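PDB 5NLC: PipY from Synechococcus elongatus, which binds pyridoxal 5'-phosphate and probably takes part in the homeostasis of this vitamin B6 cofactor. Local coordinates for residues 47-52 / 71-76; 80-85 / 98-103. All blocks are in the same frame, centred on the assembly; numbering follows the deposited sequence.

Both contacts belong to the modified TIM barrel of a fold type III PLP protein and lie on the same side of the chain's centre, with their own centres about 11 Å apart. They follow in series: contact 1 joins the segments after strands 43-46 and 66-69, and contact 2 then pairs helices 78-84 and 94-107, between which strand 87-91 runs. Direct packing connects them, since Leu73 CD2 lies 3.7 Å from Ala81 CB, and Gln50 OE1 probably accepts a hydrogen bond from Lys80 NZ. The path thus runs from Asn47, at the cofactor site, out to the helical layer of the barrel.

Contact 1: residues 47-52 / 71-76; sequences NRVQEA and GKLQSN
The carbonyl oxygen of Asn47 meets the alpha carbon of Gly71 where two neighbouring parallel strands of the modified TIM barrel, 43-46 and 66-69, pass into the segments that follow them. Asn47 O to Gly71 CA measures 3.3 Å, and the angle of 121° at the hydrogen makes this a bent CA-H...O contact. The main chains are close enough for the alpha carbons of Asn47 and Gly71 to be 4.2 Å apart, an approach with no side chain on Gly71 to intervene.

A water provides a polar connection between the segments. It donates to Asn47 O at 2.7 Å and to Lys72 O at 2.8 Å, so one molecule bridges two carbonyl groups. The same Asn47 oxygen therefore serves both the bent contact and the water.

The apolar part of the interface is a single methyl contact, Val49 CG2 to Leu73 CD1 at 3.8 Å, made by side chains that cross at a slant. On Leu73, CG stands anti to the backbone N (chi1 174°), and the end of the side chain comes nearer to Val49 than its first bond would suggest. Leu73 also packs on Leu96 and Leu100 of helix 94-107 and on Ile88 of strand 87-91, which places it in the buried layer between barrel strands and outer helices.

Asn47 is part of the pyridoxal 5'-phosphate site, and the nearest atoms of its side chain and that of Lys26, the predicted cofactor-attachment lysine, are about 3 Å apart; neither cofactor nor adduct is present here. Further out, Gly71 O is hydrogen-bonded to Ser90 OG. Helix 49-56 starts directly after Arg48, its N-cap residue, whose NH1 forms a salt bridge with Glu51 OE2 at 3.5 Å, the hydrogen bond within it being weak.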
loop_
_atom_site.group_PDB
_atom_site.type_symbol
_atom_site.label_atom_id
_atom_site.label_comp_id
_atom_site.label_asym_id
_atom_site.label_seq_id
_atom_site.Cartn_x
_atom_site.Cartn_y
_atom_site.Cartn_z
ATOM N N ASN A 47 -4.486 5.156 7.221
ATOM C CA ASN A 47 -5.416 5.403 6.108
ATOM C C ASN A 47 -5.450 6.877 5.733
ATOM O O ASN A 47 -5.760 7.171 4.615
ATOM C CB ASN A 47 -6.846 4.972 6.406
ATOM C CG ASN A 47 -7.050 3.480 6.287
ATOM O OD1 ASN A 47 -6.135 2.707 5.913
ATOM N ND2 ASN A 47 -8.249 3.052 6.646
ATOM N N ARG A 48 -5.209 7.755 6.685
ATOM C CA ARG A 48 -5.379 9.209 6.538
ATOM C C ARG A 48 -4.105 9.936 6.860
ATOM O O ARG A 48 -3.519 9.715 7.905
ATOM C CB ARG A 48 -6.492 9.715 7.480
ATOM C CG ARG A 48 -7.872 9.390 6.939
ATOM C CD ARG A 48 -9.011 9.592 7.934
ATOM N NE ARG A 48 -10.176 8.804 7.507
ATOM C CZ ARG A 48 -11.270 8.563 8.235
ATOM N NH1 ARG A 48 -11.422 9.077 9.461
ATOM N NH2 ARG A 48 -12.237 7.797 7.721
ATOM N N VAL A 49 -3.736 10.894 6.015
ATOM C CA VAL A 49 -2.472 11.617 6.161
ATOM C C VAL A 49 -2.344 12.324 7.536
ATOM O O VAL A 49 -1.336 12.144 8.231
ATOM C CB VAL A 49 -2.279 12.643 4.989
ATOM C CG1 VAL A 49 -1.111 13.566 5.232
ATOM C CG2 VAL A 49 -2.069 11.941 3.663
ATOM N N GLN A 50 -3.368 13.102 7.921
ATOM C CA GLN A 50 -3.307 13.905 9.168
ATOM C C GLN A 50 -3.205 13.079 10.438
ATOM O O GLN A 50 -2.415 13.403 11.307
ATOM C CB GLN A 50 -4.481 14.883 9.266
ATOM C CG GLN A 50 -4.454 15.970 8.199
ATOM C CD GLN A 50 -3.275 16.971 8.311
ATOM O OE1 GLN A 50 -2.889 17.574 7.289
ATOM N NE2 GLN A 50 -2.716 17.171 9.544
ATOM N N GLU A 51 -3.939 11.990 10.513
ATOM C CA GLU A 51 -3.835 11.077 11.646
ATOM C C GLU A 51 -2.438 10.482 11.759
ATOM O O GLU A 51 -1.905 10.379 12.874
ATOM C CB GLU A 51 -4.896 9.975 11.549
ATOM C CG GLU A 51 -6.310 10.517 11.712
ATOM C CD GLU A 51 -7.396 9.546 11.233
ATOM O OE1 GLU A 51 -7.121 8.336 10.951
ATOM O OE2 GLU A 51 -8.558 10.029 11.143
ATOM N N ALA A 52 -1.803 10.162 10.628
ATOM C CA ALA A 52 -0.424 9.703 10.653
ATOM C C ALA A 52 0.580 10.741 11.135
ATOM O O ALA A 52 1.372 10.443 12.010
ATOM C CB ALA A 52 0.020 9.189 9.306
ATOM N N GLY A 71 -4.916 4.772 2.367
ATOM C CA GLY A 71 -6.221 5.205 1.967
ATOM C C GLY A 71 -6.138 6.318 0.943
ATOM O O GLY A 71 -5.052 6.711 0.508
ATOM N N LYS A 72 -7.304 6.876 0.655
ATOM C CA LYS A 72 -7.514 7.844 -0.442
ATOM C C LYS A 72 -6.640 9.058 -0.193
ATOM O O LYS A 72 -6.607 9.565 0.897
ATOM C CB LYS A 72 -8.987 8.253 -0.442
ATOM C CG LYS A 72 -9.410 9.454 -1.283
ATOM C CD LYS A 72 -9.271 9.158 -2.765
ATOM C CE LYS A 72 -9.734 10.392 -3.577
ATOM N NZ LYS A 72 -9.513 10.218 -5.030
ATOM N N LEU A 73 -5.976 9.555 -1.207
ATOM C CA LEU A 73 -5.096 10.703 -1.034
ATOM C C LEU A 73 -5.625 11.758 -1.960
ATOM O O LEU A 73 -5.641 11.558 -3.169
ATOM C CB LEU A 73 -3.669 10.333 -1.389
ATOM C CG LEU A 73 -2.654 11.479 -1.390
ATOM C CD1 LEU A 73 -2.656 12.262 -0.066
ATOM C CD2 LEU A 73 -1.248 11.031 -1.749
ATOM N N GLN A 74 -6.096 12.862 -1.409
ATOM C CA GLN A 74 -6.527 14.006 -2.217
ATOM C C GLN A 74 -5.333 14.755 -2.725
ATOM O O GLN A 74 -4.342 14.890 -2.006
ATOM C CB GLN A 74 -7.382 14.963 -1.367
ATOM C CG GLN A 74 -8.634 14.341 -0.766
ATOM C CD GLN A 74 -9.563 13.751 -1.810
ATOM O OE1 GLN A 74 -9.624 14.219 -2.964
ATOM N NE2 GLN A 74 -10.310 12.714 -1.412
ATOM N N SER A 75 -5.431 15.281 -3.949
ATOM C CA SER A 75 -4.290 15.985 -4.585
ATOM C C SER A 75 -3.720 17.153 -3.781
ATOM O O SER A 75 -2.517 17.362 -3.852
ATOM C CB SER A 75 -4.614 16.413 -6.026
ATOM O OG SER A 75 -4.317 15.305 -6.885
ATOM N N ASN A 76 -4.542 17.836 -2.956
ATOM C CA ASN A 76 -4.077 18.920 -2.090
ATOM C C ASN A 76 -3.387 18.492 -0.796
ATOM O O ASN A 76 -2.940 19.344 -0.023
ATOM C CB ASN A 76 -5.226 19.931 -1.791
ATOM C CG ASN A 76 -6.328 19.393 -0.815
ATOM O OD1 ASN A 76 -6.303 18.252 -0.287
ATOM N ND2 ASN A 76 -7.323 20.234 -0.606
HETATM O O HOH W 1 -7.493 8.915 3.483
#

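Contact 2: residues 80-85 / 98-103; sequences KAVEHF and ERLDRI. With PO4 (phosphate ion), chain C.
Val82 and Leu100 are the residues whose CA atoms come nearest across the two helical segments, 6.8 Å apart. The side chain of Val82 leaves its backbone toward 98-103, and that of Ile103 toward 80-85.

With CG1 of Val82 anti to the backbone N (chi1 175°), the other methyl, CG2, lies beside that N and reaches Leu100 CD2 at 3.6 Å, the two side chains lying alongside each other and running in opposing senses. Ile103 CG2 comes against Val82 CB at 4.0 Å, completing a wholly apolar interface of three buried residues.

Beside it, Arg99 and Arg102, about one helical turn apart, converge on a phosphate that probably came from the crystallisation liquor. Its O1 accepts from Arg99 NE at 2.7 Å, nearly straight at 165°, and from Arg102 NH2 at 2.9 Å; both guanidinium groups meet the ion at their edges. Arg102 NH1 binds O3 at 3.2 Å, and Arg79 is a further donor to the ion.

In the barrel, helix 78-84 is connected to helix 94-107 through strand 87-91; Ala81 and Phe85 pack onto strand 66-69, while Lys80 and His84 touch helix 49-56.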
loop_
_atom_site.group_PDB
_atom_site.type_symbol
_atom_site.label_atom_id
_atom_site.label_comp_id
_atom_site.label_asym_id
_atom_site.label_seq_id
_atom_site.Cartn_x
_atom_site.Cartn_y
_atom_site.Cartn_z
ATOM N N LYS A 80 2.014 16.890 1.925
ATOM C CA LYS A 80 2.204 16.238 3.210
ATOM C C LYS A 80 2.463 14.739 3.080
ATOM O O LYS A 80 3.200 14.194 3.859
ATOM C CB LYS A 80 1.035 16.505 4.155
ATOM C CG LYS A 80 1.007 17.957 4.657
ATOM C CD LYS A 80 -0.270 18.162 5.455
ATOM C CE LYS A 80 -0.248 19.469 6.263
ATOM N NZ LYS A 80 -1.642 19.977 6.386
ATOM N N ALA A 81 1.822 14.063 2.143
ATOM C CA ALA A 81 2.085 12.630 1.937
ATOM C C ALA A 81 3.526 12.356 1.498
ATOM O O ALA A 81 4.169 11.458 2.004
ATOM C CB ALA A 81 1.119 12.085 0.901
ATOM N N VAL A 82 4.060 13.189 0.581
ATOM C CA VAL A 82 5.445 13.031 0.172
ATOM C C VAL A 82 6.393 13.254 1.359
ATOM O O VAL A 82 7.389 12.564 1.512
ATOM C CB VAL A 82 5.779 13.920 -1.020
ATOM C CG1 VAL A 82 7.265 13.836 -1.366
ATOM C CG2 VAL A 82 4.956 13.518 -2.231
ATOM N N GLU A 83 6.048 14.204 2.209
ATOM C CA GLU A 83 6.937 14.592 3.289
ATOM C C GLU A 83 6.978 13.511 4.367
ATOM O O GLU A 83 8.032 13.331 4.948
ATOM C CB GLU A 83 6.512 15.943 3.907
ATOM C CG GLU A 83 6.835 17.193 3.047
ATOM C CD GLU A 83 6.241 18.512 3.618
ATOM O OE1 GLU A 83 5.224 18.475 4.349
ATOM O OE2 GLU A 83 6.788 19.598 3.316
ATOM N N HIS A 84 5.854 12.801 4.594
ATOM C CA HIS A 84 5.655 11.931 5.736
ATOM C C HIS A 84 5.614 10.436 5.445
ATOM O O HIS A 84 5.680 9.714 6.374
ATOM C CB HIS A 84 4.392 12.338 6.509
ATOM C CG HIS A 84 4.542 13.672 7.171
ATOM N ND1 HIS A 84 5.035 13.815 8.451
ATOM C CD2 HIS A 84 4.364 14.922 6.687
ATOM C CE1 HIS A 84 5.163 15.115 8.714
ATOM N NE2 HIS A 84 4.716 15.801 7.679
ATOM N N PHE A 85 5.428 9.984 4.212
ATOM C CA PHE A 85 5.291 8.563 3.956
ATOM C C PHE A 85 6.438 8.070 3.093
ATOM O O PHE A 85 6.872 8.722 2.151
ATOM C CB PHE A 85 3.932 8.295 3.324
ATOM C CG PHE A 85 2.778 8.420 4.325
ATOM C CD1 PHE A 85 2.413 7.341 5.103
ATOM C CD2 PHE A 85 2.100 9.586 4.462
ATOM C CE1 PHE A 85 1.397 7.441 6.041
ATOM C CE2 PHE A 85 1.078 9.731 5.379
ATOM C CZ PHE A 85 0.710 8.655 6.172
ATOM N N GLU A 98 1.452 12.251 -11.272
ATOM C CA GLU A 98 2.175 13.470 -11.743
ATOM C C GLU A 98 2.431 14.475 -10.641
ATOM O O GLU A 98 3.542 15.053 -10.520
ATOM C CB GLU A 98 1.453 14.124 -12.928
ATOM C CG GLU A 98 2.346 15.212 -13.524
ATOM C CD GLU A 98 1.968 15.706 -14.884
ATOM O OE1 GLU A 98 0.764 15.898 -15.169
ATOM O OE2 GLU A 98 2.937 15.936 -15.675
ATOM N N ARG A 99 1.395 14.715 -9.835
ATOM C CA ARG A 99 1.468 15.669 -8.739
ATOM C C ARG A 99 2.516 15.216 -7.703
ATOM O O ARG A 99 3.392 16.006 -7.303
ATOM C CB ARG A 99 0.086 15.821 -8.104
ATOM C CG ARG A 99 -0.046 16.828 -6.980
ATOM C CD ARG A 99 -0.156 18.202 -7.520
ATOM N NE ARG A 99 -0.517 19.186 -6.519
ATOM C CZ ARG A 99 -1.742 19.654 -6.291
ATOM N NH1 ARG A 99 -1.896 20.572 -5.352
ATOM N NH2 ARG A 99 -2.815 19.233 -6.973
ATOM N N LEU A 100 2.479 13.942 -7.298
ATOM C CA LEU A 100 3.480 13.406 -6.369
ATOM C C LEU A 100 4.934 13.547 -6.926
ATOM O O LEU A 100 5.890 13.850 -6.191
ATOM C CB LEU A 100 3.192 11.942 -6.078
ATOM C CG LEU A 100 1.877 11.684 -5.263
ATOM C CD1 LEU A 100 1.484 10.200 -5.331
ATOM C CD2 LEU A 100 2.069 12.140 -3.820
ATOM N N ASP A 101 5.081 13.259 -8.188
ATOM C CA ASP A 101 6.385 13.367 -8.861
ATOM C C ASP A 101 6.900 14.828 -8.853
ATOM O O ASP A 101 8.076 15.066 -8.589
ATOM C CB ASP A 101 6.297 12.828 -10.282
ATOM C CG ASP A 101 7.649 12.848 -10.992
ATOM O OD1 ASP A 101 8.445 11.928 -10.757
ATOM O OD2 ASP A 101 7.890 13.788 -11.763
ATOM N N ARG A 102 6.024 15.784 -9.109
ATOM C CA ARG A 102 6.414 17.178 -9.128
ATOM C C ARG A 102 6.865 17.608 -7.696
ATOM O O ARG A 102 7.934 18.178 -7.508
ATOM C CB ARG A 102 5.276 18.047 -9.610
ATOM C CG ARG A 102 5.624 19.534 -9.546
ATOM C CD ARG A 102 4.582 20.447 -10.187
ATOM N NE ARG A 102 3.291 20.479 -9.490
ATOM C CZ ARG A 102 3.058 20.971 -8.261
ATOM N NH1 ARG A 102 4.026 21.464 -7.476
ATOM N NH2 ARG A 102 1.805 20.947 -7.798
ATOM N N ILE A 103 6.067 17.248 -6.698
ATOM C CA ILE A 103 6.361 17.562 -5.315
ATOM C C ILE A 103 7.592 16.847 -4.840
ATOM O O ILE A 103 8.457 17.479 -4.203
ATOM C CB ILE A 103 5.169 17.257 -4.392
ATOM C CG1 ILE A 103 3.984 18.196 -4.730
ATOM C CG2 ILE A 103 5.553 17.476 -2.922
ATOM C CD1 ILE A 103 2.624 17.672 -4.199
HETATM P P PO4 C . 1.454 21.817 -4.264
HETATM O O1 PO4 C . 1.263 20.533 -5.023
HETATM O O2 PO4 C . 1.363 21.550 -2.777
HETATM O O3 PO4 C . 2.821 22.373 -4.609
HETATM O O4 PO4 C . 0.396 22.810 -4.703
#